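Local atomic coordinates of 5-formaminoimidazole-4-carboxamide-1-(Beta)-D-ribofuranosyl 5'-monophosphate synthetase (Thermococcus kodakarensis, PDB entry 2PBZ), a protein that probably acts as an ATP-dependent, magnesium- or manganese-requiring ligase of purine biosynthesis, forming a carbon-nitrogen bond on the route to IMP. Residues A72-I76 with E77-K81; I217-R220 with E221-P225; A255-G258 with S259-I263; S267-D270 with G271-A275; D276-Y279 with S280-W284. One frame throughout, in Å; residues are numbered along the deposited sequence.

Contact 1: A72-I76 with E77-K81; sequences AYLGI and EAIEK
Glu80 N donates to Ile76 O at 3.1 Å with a nearly straight N-H...O angle of 164°, while Ile79 N reaches only weakly, at 3.5 Å, to Gly75 O, the carbonyl of the N-cap residue. This is a chain restarting as a short helix after a break at Leu74. Ile79 holds CG1 beside its own backbone N (chi1 -64°), which turns the branch back over the helix start, and its CD1 comes to 3.2 Å from Gly75 O. The same branch meets Leu74, whose CB stands 4.1 Å from Ile79 CG1, the two side chains crossing at about a right angle. Ile76 and Glu80, one turn apart, run side by side in the same direction, so the extended glutamate chain lies along the isoleucine. Glu80 O also accepts from Arg90. Around this turn, Ile79 leans on Phe70 of helix 70-73 and on Phe86, and Leu74 on Ile57, so that helix 76-80 is packed against helix 70-73 and nearby loops.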
loop_
_atom_site.group_PDB
_atom_site.type_symbol
_atom_site.label_atom_id
_atom_site.label_comp_id
_atom_site.label_asym_id
_atom_site.label_seq_id
_atom_site.Cartn_x
_atom_site.Cartn_y
_atom_site.Cartn_z
ATOM N N ALA A 72 -19.706 2.273 -20.824
ATOM C CA ALA A 72 -19.051 3.299 -21.607
ATOM C C ALA A 72 -18.690 2.745 -22.994
ATOM O O ALA A 72 -18.500 3.504 -23.944
ATOM C CB ALA A 72 -17.802 3.792 -20.865
ATOM N N TYR A 73 -18.608 1.420 -23.100
ATOM C CA TYR A 73 -18.279 0.749 -24.365
ATOM C C TYR A 73 -19.545 0.192 -25.002
ATOM O O TYR A 73 -19.605 -0.034 -26.212
ATOM C CB TYR A 73 -17.323 -0.426 -24.139
ATOM C CG TYR A 73 -15.850 -0.085 -24.089
ATOM C CD1 TYR A 73 -15.093 -0.383 -22.966
ATOM C CD2 TYR A 73 -15.201 0.483 -25.189
ATOM C CE1 TYR A 73 -13.720 -0.126 -22.928
ATOM C CE2 TYR A 73 -13.817 0.747 -25.166
ATOM C CZ TYR A 73 -13.083 0.437 -24.027
ATOM O OH TYR A 73 -11.722 0.665 -23.980
ATOM N N LEU A 74 -20.550 -0.048 -24.172
ATOM C CA LEU A 74 -21.811 -0.598 -24.641
ATOM C C LEU A 74 -22.924 0.031 -23.803
ATOM O O LEU A 74 -22.797 0.159 -22.574
ATOM C CB LEU A 74 -21.821 -2.115 -24.437
ATOM C CG LEU A 74 -20.484 -2.839 -24.585
ATOM C CD1 LEU A 74 -20.538 -4.170 -23.846
ATOM C CD2 LEU A 74 -20.142 -3.017 -26.062
ATOM N N GLY A 75 -24.018 0.425 -24.442
ATOM C CA GLY A 75 -25.088 1.015 -23.659
ATOM C C GLY A 75 -25.644 0.040 -22.635
ATOM O O GLY A 75 -25.326 -1.150 -22.650
ATOM N N ILE A 76 -26.488 0.553 -21.744
ATOM C CA ILE A 76 -27.126 -0.269 -20.717
ATOM C C ILE A 76 -28.171 -1.186 -21.364
ATOM O O ILE A 76 -28.387 -2.326 -20.917
ATOM C CB ILE A 76 -27.811 0.624 -19.677
ATOM C CG1 ILE A 76 -26.838 1.724 -19.243
ATOM C CG2 ILE A 76 -28.244 -0.207 -18.489
ATOM C CD1 ILE A 76 -27.386 2.667 -18.172
ATOM N N GLU A 77 -28.814 -0.670 -22.413
ATOM C CA GLU A 77 -29.839 -1.385 -23.174
ATOM C C GLU A 77 -29.276 -2.660 -23.787
ATOM O O GLU A 77 -29.792 -3.771 -23.573
ATOM C CB GLU A 77 -30.369 -0.521 -24.333
ATOM C CG GLU A 77 -31.130 0.743 -23.956
ATOM C CD GLU A 77 -30.297 1.726 -23.161
ATOM O OE1 GLU A 77 -29.104 1.938 -23.506
ATOM O OE2 GLU A 77 -30.856 2.296 -22.197
ATOM N N ALA A 78 -28.223 -2.471 -24.578
ATOM C CA ALA A 78 -27.568 -3.562 -25.270
ATOM C C ALA A 78 -27.187 -4.697 -24.332
ATOM O O ALA A 78 -27.411 -5.873 -24.636
ATOM C CB ALA A 78 -26.325 -3.036 -26.005
ATOM N N ILE A 79 -26.642 -4.334 -23.177
ATOM C CA ILE A 79 -26.196 -5.313 -22.181
ATOM C C ILE A 79 -27.342 -6.112 -21.564
ATOM O O ILE A 79 -27.257 -7.346 -21.439
ATOM C CB ILE A 79 -25.400 -4.619 -21.061
ATOM C CG1 ILE A 79 -24.121 -4.004 -21.662
ATOM C CG2 ILE A 79 -25.056 -5.604 -19.964
ATOM C CD1 ILE A 79 -23.491 -2.957 -20.801
ATOM N N GLU A 80 -28.408 -5.418 -21.165
ATOM C CA GLU A 80 -29.547 -6.104 -20.568
ATOM C C GLU A 80 -30.231 -7.026 -21.562
ATOM O O GLU A 80 -30.855 -8.009 -21.161
ATOM C CB GLU A 80 -30.540 -5.102 -20.004
ATOM C CG GLU A 80 -30.173 -4.628 -18.597
ATOM C CD GLU A 80 -30.922 -3.366 -18.191
ATOM O OE1 GLU A 80 -32.141 -3.457 -17.953
ATOM O OE2 GLU A 80 -30.296 -2.283 -18.128
ATOM N N LYS A 81 -30.101 -6.724 -22.851
ATOM C CA LYS A 81 -30.705 -7.558 -23.883
ATOM C C LYS A 81 -29.629 -8.359 -24.617
ATOM O O LYS A 81 -29.917 -9.018 -25.625
ATOM C CB LYS A 81 -31.474 -6.699 -24.890
ATOM C CG LYS A 81 -30.587 -5.902 -25.805
ATOM C CD LYS A 81 -31.370 -4.920 -26.653
ATOM C CE LYS A 81 -30.422 -4.030 -27.454
ATOM N NZ LYS A 81 -31.100 -2.804 -27.976
#

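Contact 2: I217-R220 with E221-P225; sequences IALR and ESLLP
Leu219 carries its CG opposite the backbone N (chi1 -164°), whereas Leu223 turns CG back beside its own N (chi1 -55°), and these settings bring the two leucines together on one side of a turn. They cross at about a right angle: Leu219 CD2 lies 3.8 Å from Leu223 CB, and Leu223 CD1 comes to 3.9 Å from Leu219 CG. Leu224 completes the cluster by sliding past Leu219 in the opposite direction, the two CD2 methyls of Leu219 and Leu224 being 3.6 Å apart. The backbone between them forms a type I beta turn, with Glu221 and Ser222 in its middle positions. Leu223 N closes the turn on Arg220 O at 3.1 Å, its N-H pointing well at the oxygen (164°). Glu221, its chain extended, sends its carboxylate to Ser13 OG, Leu14 N and Tyr39 OH of the second subunit. The turn thus leads from strand 218-219, which pairs antiparallel with a strand of that same subunit, into helix 224-241, while Leu219 packs on Leu171 of strand 170-178 and Val189 of strand 183-194.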
loop_
_atom_site.group_PDB
_atom_site.type_symbol
_atom_site.label_atom_id
_atom_site.label_comp_id
_atom_site.label_asym_id
_atom_site.label_seq_id
_atom_site.Cartn_x
_atom_site.Cartn_y
_atom_site.Cartn_z
ATOM N N ILE A 217 -5.654 -0.230 1.617
ATOM C CA ILE A 217 -5.555 0.314 2.966
ATOM C C ILE A 217 -6.163 -0.605 4.019
ATOM O O ILE A 217 -7.262 -1.126 3.840
ATOM C CB ILE A 217 -6.234 1.721 3.045
ATOM C CG1 ILE A 217 -6.655 2.031 4.479
ATOM C CG2 ILE A 217 -7.442 1.782 2.141
ATOM C CD1 ILE A 217 -7.345 3.368 4.625
ATOM N N ALA A 218 -5.437 -0.823 5.105
ATOM C CA ALA A 218 -5.938 -1.656 6.191
ATOM C C ALA A 218 -6.730 -0.748 7.131
ATOM O O ALA A 218 -6.167 0.007 7.924
ATOM C CB ALA A 218 -4.788 -2.320 6.933
ATOM N N LEU A 219 -8.048 -0.827 7.021
ATOM C CA LEU A 219 -8.948 -0.022 7.829
ATOM C C LEU A 219 -8.878 -0.357 9.317
ATOM O O LEU A 219 -8.632 -1.510 9.696
ATOM C CB LEU A 219 -10.375 -0.221 7.332
ATOM C CG LEU A 219 -11.378 0.828 7.799
ATOM C CD1 LEU A 219 -11.135 2.119 7.040
ATOM C CD2 LEU A 219 -12.785 0.332 7.573
ATOM N N ARG A 220 -9.092 0.650 10.166
ATOM C CA ARG A 220 -9.095 0.429 11.614
ATOM C C ARG A 220 -10.196 -0.611 11.836
ATOM O O ARG A 220 -11.330 -0.413 11.411
ATOM C CB ARG A 220 -9.424 1.726 12.352
ATOM C CG ARG A 220 -9.210 1.666 13.849
ATOM C CD ARG A 220 -10.347 2.368 14.579
ATOM N NE ARG A 220 -10.166 3.812 14.698
ATOM C CZ ARG A 220 -9.519 4.388 15.703
ATOM N NH1 ARG A 220 -9.003 3.632 16.666
ATOM N NH2 ARG A 220 -9.382 5.709 15.747
ATOM N N GLU A 221 -9.843 -1.723 12.473
ATOM C CA GLU A 221 -10.768 -2.823 12.719
ATOM C C GLU A 221 -12.105 -2.493 13.394
ATOM O O GLU A 221 -13.107 -3.174 13.151
ATOM C CB GLU A 221 -10.062 -3.927 13.521
ATOM C CG GLU A 221 -10.850 -5.217 13.589
ATOM C CD GLU A 221 -10.132 -6.304 14.354
ATOM O OE1 GLU A 221 -9.041 -6.729 13.916
ATOM O OE2 GLU A 221 -10.663 -6.739 15.397
ATOM N N SER A 222 -12.134 -1.463 14.231
ATOM C CA SER A 222 -13.370 -1.099 14.921
ATOM C C SER A 222 -14.460 -0.557 13.992
ATOM O O SER A 222 -15.606 -0.418 14.409
ATOM C CB SER A 222 -13.085 -0.056 16.012
ATOM O OG SER A 222 -12.853 1.231 15.440
ATOM N N LEU A 223 -14.104 -0.256 12.747
ATOM C CA LEU A 223 -15.046 0.300 11.769
ATOM C C LEU A 223 -15.664 -0.726 10.821
ATOM O O LEU A 223 -16.695 -0.469 10.205
ATOM C CB LEU A 223 -14.340 1.343 10.907
ATOM C CG LEU A 223 -13.633 2.515 11.577
ATOM C CD1 LEU A 223 -12.749 3.195 10.560
ATOM C CD2 LEU A 223 -14.649 3.479 12.160
ATOM N N LEU A 224 -15.024 -1.881 10.698
ATOM C CA LEU A 224 -15.495 -2.916 9.799
ATOM C C LEU A 224 -16.890 -3.449 10.078
ATOM O O LEU A 224 -17.685 -3.606 9.150
ATOM C CB LEU A 224 -14.504 -4.079 9.776
ATOM C CG LEU A 224 -13.138 -3.736 9.205
ATOM C CD1 LEU A 224 -12.266 -4.973 9.223
ATOM C CD2 LEU A 224 -13.298 -3.189 7.798
ATOM N N PRO A 225 -17.211 -3.752 11.349
ATOM C CA PRO A 225 -18.541 -4.272 11.682
ATOM C C PRO A 225 -19.660 -3.401 11.108
ATOM O O PRO A 225 -20.624 -3.883 10.528
ATOM C CB PRO A 225 -18.529 -4.267 13.207
ATOM C CG PRO A 225 -17.107 -4.573 13.519
ATOM C CD PRO A 225 -16.363 -3.682 12.554
#

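Contact 3: A255-G258 with S259-I263; sequences AYDG and SFKAI
Tyr256 directs its ring edge at the face of Phe260 inside a beta hairpin that joins strands 249-255 and 261-266, the last two strands across an antiparallel sheet. The stack is edge-to-face, with centroids 4.8 Å apart and ring planes at 58°; Tyr256 CD1 sits above the phenylalanine ring, offset toward its rim and 3.4 Å from Phe260 CE2. Gly258 CA lies over one face of the tyrosine ring, toward its rim.

Behind the ring pair lies the backbone ladder. Ala255 and Lys261 form a hydrogen-bonded antiparallel pair: Ala255 N meets Lys261 O at 3.0 Å, and Lys261 N returns to Ala255 O at 3.3 Å. At the tip, Gly258 adopts a positive phi of 134°, where a side chain would run into the carbonyl O of Asp257. The Asp257 and Lys261 side chains cross near the turn, their charged atoms not in contact; a weak attraction is possible.

Farther out, the Phe260 ring also meets that of Phe254, and Phe260 packs on Leu171 and Leu227. Ile263 belongs to the ATP pocket and touches the nucleotide; it places CG2 opposite its carbonyl carbon, and that methyl lies 4.1 Å from Ala255 CB.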
loop_
_atom_site.group_PDB
_atom_site.type_symbol
_atom_site.label_atom_id
_atom_site.label_comp_id
_atom_site.label_asym_id
_atom_site.label_seq_id
_atom_site.Cartn_x
_atom_site.Cartn_y
_atom_site.Cartn_z
ATOM N N ALA A 255 -17.401 8.639 2.621
ATOM C CA ALA A 255 -16.627 9.803 2.993
ATOM C C ALA A 255 -16.572 9.650 4.505
ATOM O O ALA A 255 -17.616 9.648 5.161
ATOM C CB ALA A 255 -17.366 11.071 2.619
ATOM N N TYR A 256 -15.381 9.483 5.070
ATOM C CA TYR A 256 -15.308 9.338 6.514
ATOM C C TYR A 256 -15.045 10.687 7.188
ATOM O O TYR A 256 -13.952 11.254 7.093
ATOM C CB TYR A 256 -14.246 8.318 6.912
ATOM C CG TYR A 256 -14.391 7.883 8.345
ATOM C CD1 TYR A 256 -15.559 7.269 8.788
ATOM C CD2 TYR A 256 -13.388 8.122 9.270
ATOM C CE1 TYR A 256 -15.730 6.907 10.122
ATOM C CE2 TYR A 256 -13.548 7.763 10.617
ATOM C CZ TYR A 256 -14.729 7.154 11.036
ATOM O OH TYR A 256 -14.905 6.805 12.359
ATOM N N ASP A 257 -16.086 11.182 7.852
ATOM C CA ASP A 257 -16.117 12.468 8.574
ATOM C C ASP A 257 -15.654 12.098 9.959
ATOM O O ASP A 257 -15.020 12.858 10.667
ATOM C CB ASP A 257 -17.581 12.927 8.699
ATOM C CG ASP A 257 -17.806 14.351 8.261
ATOM O OD1 ASP A 257 -18.959 14.822 8.414
ATOM O OD2 ASP A 257 -16.856 14.990 7.762
ATOM N N GLY A 258 -16.028 10.878 10.303
ATOM C CA GLY A 258 -15.775 10.303 11.600
ATOM C C GLY A 258 -17.146 9.724 11.858
ATOM O O GLY A 258 -17.459 9.313 12.972
ATOM N N SER A 259 -17.969 9.699 10.802
ATOM C CA SER A 259 -19.336 9.189 10.905
ATOM C C SER A 259 -19.972 8.622 9.629
ATOM O O SER A 259 -21.210 8.594 9.537
ATOM C CB SER A 259 -20.269 10.279 11.424
ATOM O OG SER A 259 -20.533 11.219 10.400
ATOM N N PHE A 260 -19.163 8.207 8.651
ATOM C CA PHE A 260 -19.681 7.601 7.403
ATOM C C PHE A 260 -20.922 8.180 6.714
ATOM O O PHE A 260 -22.027 8.175 7.261
ATOM C CB PHE A 260 -19.951 6.098 7.604
ATOM C CG PHE A 260 -18.712 5.248 7.593
ATOM C CD1 PHE A 260 -18.568 4.185 8.484
ATOM C CD2 PHE A 260 -17.673 5.520 6.703
ATOM C CE1 PHE A 260 -17.410 3.413 8.490
ATOM C CE2 PHE A 260 -16.503 4.749 6.698
ATOM C CZ PHE A 260 -16.374 3.694 7.596
ATOM N N LYS A 261 -20.719 8.630 5.482
ATOM C CA LYS A 261 -21.778 9.173 4.641
ATOM C C LYS A 261 -21.518 8.502 3.292
ATOM O O LYS A 261 -20.398 8.562 2.779
ATOM C CB LYS A 261 -21.623 10.684 4.461
ATOM C CG LYS A 261 -21.350 11.481 5.734
ATOM C CD LYS A 261 -22.617 11.773 6.513
ATOM C CE LYS A 261 -22.318 12.701 7.671
ATOM N NZ LYS A 261 -23.551 12.996 8.455
ATOM N N ALA A 262 -22.524 7.854 2.718
ATOM C CA ALA A 262 -22.348 7.201 1.423
ATOM C C ALA A 262 -22.373 8.241 0.299
ATOM O O ALA A 262 -23.178 9.179 0.319
ATOM C CB ALA A 262 -23.435 6.157 1.207
ATOM N N ILE A 263 -21.477 8.080 -0.667
ATOM C CA ILE A 263 -21.405 9.002 -1.787
ATOM C C ILE A 263 -21.722 8.264 -3.079
ATOM O O ILE A 263 -22.005 8.885 -4.096
ATOM C CB ILE A 263 -20.001 9.644 -1.926
ATOM C CG1 ILE A 263 -18.937 8.556 -2.078
ATOM C CG2 ILE A 263 -19.714 10.526 -0.732
ATOM C CD1 ILE A 263 -17.612 9.068 -2.632
#

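Contact 4: S267-D270 with G271-A275; sequences SRID and GGSNA
The Asp270 carboxylate takes Gly272 N at its OD1, a 2.6 Å bond made on the anti side and 15° out of the carboxylate plane. The other flat group, the Arg268 guanidinium, works through its edge: NH1 donates to Ile269 O at 3.0 Å, nearly in the guanidinium plane, and weakly to Asp270 O, while NE forms a salt bridge with Glu96. Asp270 to Gly272 is an Asx turn, made possible by CG standing opposite the backbone N (chi1 173°). Gly271, in its middle, has a phi of 117° at which a side chain would strike Asp270 O. OD1 also forms a salt bridge with Arg192, and OD2 accepts from His253. An alanine in place of Asp270 would probably leave the Gly272 amide and His253 without their acceptors and Arg192 without its carboxylate partner, and the turn freer to open. Beyond it Asn274 N bonds to Gly271 O at 3.1 Å, and Ser273 OG, which accepts weakly from Gly271 N, lies against the CG1 branch of Ile269.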
loop_
_atom_site.group_PDB
_atom_site.type_symbol
_atom_site.label_atom_id
_atom_site.label_comp_id
_atom_site.label_asym_id
_atom_site.label_seq_id
_atom_site.Cartn_x
_atom_site.Cartn_y
_atom_site.Cartn_z
ATOM N N SER A 267 -21.812 -1.216 -8.933
ATOM C CA SER A 267 -22.699 -2.341 -9.165
ATOM C C SER A 267 -21.961 -3.493 -9.818
ATOM O O SER A 267 -22.580 -4.419 -10.316
ATOM C CB SER A 267 -23.904 -1.911 -10.012
ATOM O OG SER A 267 -23.512 -1.286 -11.225
ATOM N N ARG A 268 -20.632 -3.428 -9.788
ATOM C CA ARG A 268 -19.758 -4.461 -10.358
ATOM C C ARG A 268 -18.367 -4.335 -9.750
ATOM O O ARG A 268 -18.163 -3.502 -8.878
ATOM C CB ARG A 268 -19.695 -4.321 -11.882
ATOM C CG ARG A 268 -19.713 -2.888 -12.379
ATOM C CD ARG A 268 -18.445 -2.169 -12.028
ATOM N NE ARG A 268 -18.548 -0.749 -12.310
ATOM C CZ ARG A 268 -17.586 0.115 -12.031
ATOM N NH1 ARG A 268 -16.462 -0.311 -11.468
ATOM N NH2 ARG A 268 -17.745 1.400 -12.316
ATOM N N ILE A 269 -17.421 -5.158 -10.192
ATOM C CA ILE A 269 -16.062 -5.091 -9.660
ATOM C C ILE A 269 -15.579 -3.654 -9.767
ATOM O O ILE A 269 -15.438 -3.098 -10.845
ATOM C CB ILE A 269 -15.120 -6.059 -10.395
ATOM C CG1 ILE A 269 -13.737 -6.009 -9.756
ATOM C CG2 ILE A 269 -15.068 -5.735 -11.879
ATOM C CD1 ILE A 269 -12.855 -7.126 -10.200
ATOM N N ASP A 270 -15.332 -3.065 -8.609
ATOM C CA ASP A 270 -14.953 -1.671 -8.475
ATOM C C ASP A 270 -13.696 -1.091 -9.130
ATOM O O ASP A 270 -13.747 0.013 -9.698
ATOM C CB ASP A 270 -14.974 -1.319 -6.991
ATOM C CG ASP A 270 -14.447 0.049 -6.723
ATOM O OD1 ASP A 270 -13.206 0.192 -6.663
ATOM O OD2 ASP A 270 -15.273 0.977 -6.593
ATOM N N GLY A 271 -12.574 -1.792 -9.060
ATOM C CA GLY A 271 -11.374 -1.235 -9.662
ATOM C C GLY A 271 -10.336 -0.991 -8.582
ATOM O O GLY A 271 -9.132 -1.174 -8.798
ATOM N N GLY A 272 -10.812 -0.562 -7.412
ATOM C CA GLY A 272 -9.930 -0.355 -6.284
ATOM C C GLY A 272 -9.580 -1.747 -5.799
ATOM O O GLY A 272 -8.822 -1.927 -4.848
ATOM N N SER A 273 -10.167 -2.744 -6.463
ATOM C CA SER A 273 -9.897 -4.139 -6.131
ATOM C C SER A 273 -8.618 -4.637 -6.814
ATOM O O SER A 273 -8.192 -5.767 -6.586
ATOM C CB SER A 273 -11.094 -5.037 -6.491
ATOM O OG SER A 273 -11.565 -4.793 -7.803
ATOM N N ASN A 274 -8.016 -3.788 -7.649
ATOM C CA ASN A 274 -6.763 -4.136 -8.314
ATOM C C ASN A 274 -5.636 -4.014 -7.275
ATOM O O ASN A 274 -4.549 -4.568 -7.456
ATOM C CB ASN A 274 -6.451 -3.188 -9.490
ATOM C CG ASN A 274 -7.330 -3.429 -10.707
ATOM O OD1 ASN A 274 -7.573 -4.559 -11.094
ATOM N ND2 ASN A 274 -7.781 -2.355 -11.332
ATOM N N ALA A 275 -5.896 -3.282 -6.198
ATOM C CA ALA A 275 -4.900 -3.113 -5.152
ATOM C C ALA A 275 -4.768 -4.439 -4.411
ATOM O O ALA A 275 -5.675 -5.270 -4.472
ATOM C CB ALA A 275 -5.309 -1.987 -4.190
#

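Contact 5: D276-Y279 with S280-W284; sequences DHWY and SELYW
Trp278, Tyr279 and Leu282 pack together where two successive turns start the short, weakly bonded helix 280-283. Backbone bonds define both turns. Tyr279 has the positive phi and negative psi (64° and -57°) of a classic gamma turn, which brings Ser280 N to Trp278 O, although that distance is modelled too short to be trusted. A type I turn follows, Leu282 N donating to Tyr279 O at 2.6 Å.

The apolar contacts come from the two branches of Leu282. Its CD2 reaches Trp278 CZ3 at 4.0 Å, and its CD1 lies 3.8 Å from Tyr279 CA. A glycine at Leu282 would probably leave a gap between the indole and the tyrosine backbone, and would strip away packing against Ile44 of the second subunit. Between the aromatic neighbours, Tyr279 CD1 stands 3.5 Å above the centre of the Trp278 ring.

Glu281 brings a charge to the cluster, its chain extended beyond CG and crossing Trp278 at about a right angle, its carboxylate plane 52° from that of the indole. OE1 lies 3.9 Å from Trp278 CB, but its strong partner is Arg287, in a salt bridge. Where the turns run into the helix, Ser280 O is gripped twice, by Tyr283 N at 3.0 Å and Trp284 N at 2.7 Å.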
loop_
_atom_site.group_PDB
_atom_site.type_symbol
_atom_site.label_atom_id
_atom_site.label_comp_id
_atom_site.label_asym_id
_atom_site.label_seq_id
_atom_site.Cartn_x
_atom_site.Cartn_y
_atom_site.Cartn_z
ATOM N N ASP A 276 -3.644 -4.622 -3.712
ATOM C CA ASP A 276 -3.351 -5.849 -2.976
ATOM C C ASP A 276 -4.001 -5.925 -1.580
ATOM O O ASP A 276 -3.404 -5.521 -0.573
ATOM C CB ASP A 276 -1.821 -6.013 -2.895
ATOM C CG ASP A 276 -1.384 -7.273 -2.160
ATOM O OD1 ASP A 276 -1.973 -8.342 -2.385
ATOM O OD2 ASP A 276 -0.427 -7.186 -1.365
ATOM N N HIS A 277 -5.224 -6.453 -1.532
ATOM C CA HIS A 277 -5.968 -6.595 -0.282
ATOM C C HIS A 277 -5.799 -8.006 0.265
ATOM O O HIS A 277 -5.571 -8.937 -0.505
ATOM C CB HIS A 277 -7.472 -6.378 -0.502
ATOM C CG HIS A 277 -7.811 -5.130 -1.255
ATOM N ND1 HIS A 277 -7.564 -3.864 -0.764
ATOM C CD2 HIS A 277 -8.375 -4.957 -2.474
ATOM C CE1 HIS A 277 -7.961 -2.967 -1.647
ATOM N NE2 HIS A 277 -8.456 -3.603 -2.694
ATOM N N TRP A 278 -5.878 -8.162 1.589
ATOM C CA TRP A 278 -5.834 -9.497 2.182
ATOM C C TRP A 278 -7.303 -9.713 2.587
ATOM O O TRP A 278 -8.151 -9.755 1.695
ATOM C CB TRP A 278 -4.834 -9.598 3.360
ATOM C CG TRP A 278 -4.986 -8.620 4.481
ATOM C CD1 TRP A 278 -4.670 -7.297 4.460
ATOM C CD2 TRP A 278 -5.484 -8.893 5.800
ATOM N NE1 TRP A 278 -4.935 -6.725 5.680
ATOM C CE2 TRP A 278 -5.438 -7.680 6.523
ATOM C CE3 TRP A 278 -5.971 -10.043 6.439
ATOM C CZ2 TRP A 278 -5.859 -7.583 7.860
ATOM C CZ3 TRP A 278 -6.391 -9.946 7.771
ATOM C CH2 TRP A 278 -6.331 -8.724 8.463
ATOM N N TYR A 279 -7.654 -9.823 3.863
ATOM C CA TYR A 279 -9.084 -9.999 4.198
ATOM C C TYR A 279 -9.688 -11.309 3.681
ATOM O O TYR A 279 -10.233 -12.081 4.457
ATOM C CB TYR A 279 -9.920 -8.831 3.658
ATOM C CG TYR A 279 -9.821 -7.573 4.476
ATOM C CD1 TYR A 279 -8.767 -7.375 5.366
ATOM C CD2 TYR A 279 -10.747 -6.553 4.322
ATOM C CE1 TYR A 279 -8.638 -6.188 6.076
ATOM C CE2 TYR A 279 -10.623 -5.364 5.027
ATOM C CZ TYR A 279 -9.567 -5.183 5.900
ATOM O OH TYR A 279 -9.426 -3.996 6.570
ATOM N N SER A 280 -9.622 -11.551 2.374
ATOM C CA SER A 280 -10.135 -12.787 1.821
ATOM C C SER A 280 -9.545 -13.973 2.594
ATOM O O SER A 280 -10.123 -15.068 2.639
ATOM C CB SER A 280 -9.760 -12.873 0.355
ATOM O OG SER A 280 -8.475 -12.327 0.154
ATOM N N GLU A 281 -8.381 -13.744 3.196
ATOM C CA GLU A 281 -7.693 -14.761 3.990
ATOM C C GLU A 281 -8.516 -15.107 5.233
ATOM O O GLU A 281 -8.247 -16.087 5.918
ATOM C CB GLU A 281 -6.308 -14.250 4.398
ATOM C CG GLU A 281 -5.393 -14.043 3.214
ATOM C CD GLU A 281 -4.069 -13.383 3.563
ATOM O OE1 GLU A 281 -3.321 -13.066 2.623
ATOM O OE2 GLU A 281 -3.765 -13.181 4.758
ATOM N N LEU A 282 -9.516 -14.288 5.522
ATOM C CA LEU A 282 -10.378 -14.521 6.664
ATOM C C LEU A 282 -11.408 -15.592 6.304
ATOM O O LEU A 282 -11.873 -16.337 7.168
ATOM C CB LEU A 282 -11.077 -13.217 7.060
ATOM C CG LEU A 282 -10.145 -12.049 7.405
ATOM C CD1 LEU A 282 -10.918 -10.745 7.430
ATOM C CD2 LEU A 282 -9.469 -12.317 8.724
ATOM N N TYR A 283 -11.758 -15.679 5.023
ATOM C CA TYR A 283 -12.726 -16.670 4.578
ATOM C C TYR A 283 -11.998 -17.833 3.955
ATOM O O TYR A 283 -12.518 -18.952 3.912
ATOM C CB TYR A 283 -13.678 -16.071 3.556
ATOM C CG TYR A 283 -14.299 -14.789 4.018
ATOM C CD1 TYR A 283 -13.656 -13.577 3.809
ATOM C CD2 TYR A 283 -15.512 -14.785 4.704
ATOM C CE1 TYR A 283 -14.204 -12.384 4.271
ATOM C CE2 TYR A 283 -16.062 -13.604 5.175
ATOM C CZ TYR A 283 -15.401 -12.403 4.956
ATOM O OH TYR A 283 -15.923 -11.226 5.414
ATOM N N TRP A 284 -10.795 -17.563 3.458
ATOM C CA TRP A 284 -9.970 -18.584 2.828
ATOM C C TRP A 284 -8.591 -18.666 3.439
ATOM O O TRP A 284 -8.138 -17.744 4.099
ATOM C CB TRP A 284 -9.867 -18.312 1.339
ATOM C CG TRP A 284 -11.020 -18.909 0.635
ATOM C CD1 TRP A 284 -11.208 -20.235 0.330
ATOM C CD2 TRP A 284 -12.203 -18.231 0.206
ATOM N NE1 TRP A 284 -12.437 -20.422 -0.262
ATOM C CE2 TRP A 284 -13.069 -19.209 -0.352
ATOM C CE3 TRP A 284 -12.619 -16.897 0.240
ATOM C CZ2 TRP A 284 -14.315 -18.889 -0.868
ATOM C CZ3 TRP A 284 -13.846 -16.581 -0.265
ATOM C CH2 TRP A 284 -14.688 -17.574 -0.816
#

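In the fold
Contact 4 lies near the centre of the chain and is wholly buried yet mostly polar, built on a carboxylate and backbone amides; the other four lie about 17 to 19 Å from that centre. Contact 5 is also buried, partly by another subunit, and relies on aromatic and aliphatic packing. Contacts 2 and 3 are partly buried turns that touch where Leu223 CD2 meets Tyr256 OH at 3.3 Å; contact 3, with three exposed residues, is the most open to solvent. Contact 2 also packs against contact 5 through Tyr279, and His277 NE2 probably bonds to Gly272 O between contacts 5 and 4. Contact 1, a partly buried helix start with aliphatic packing, stands apart in the N-terminal part of the chain.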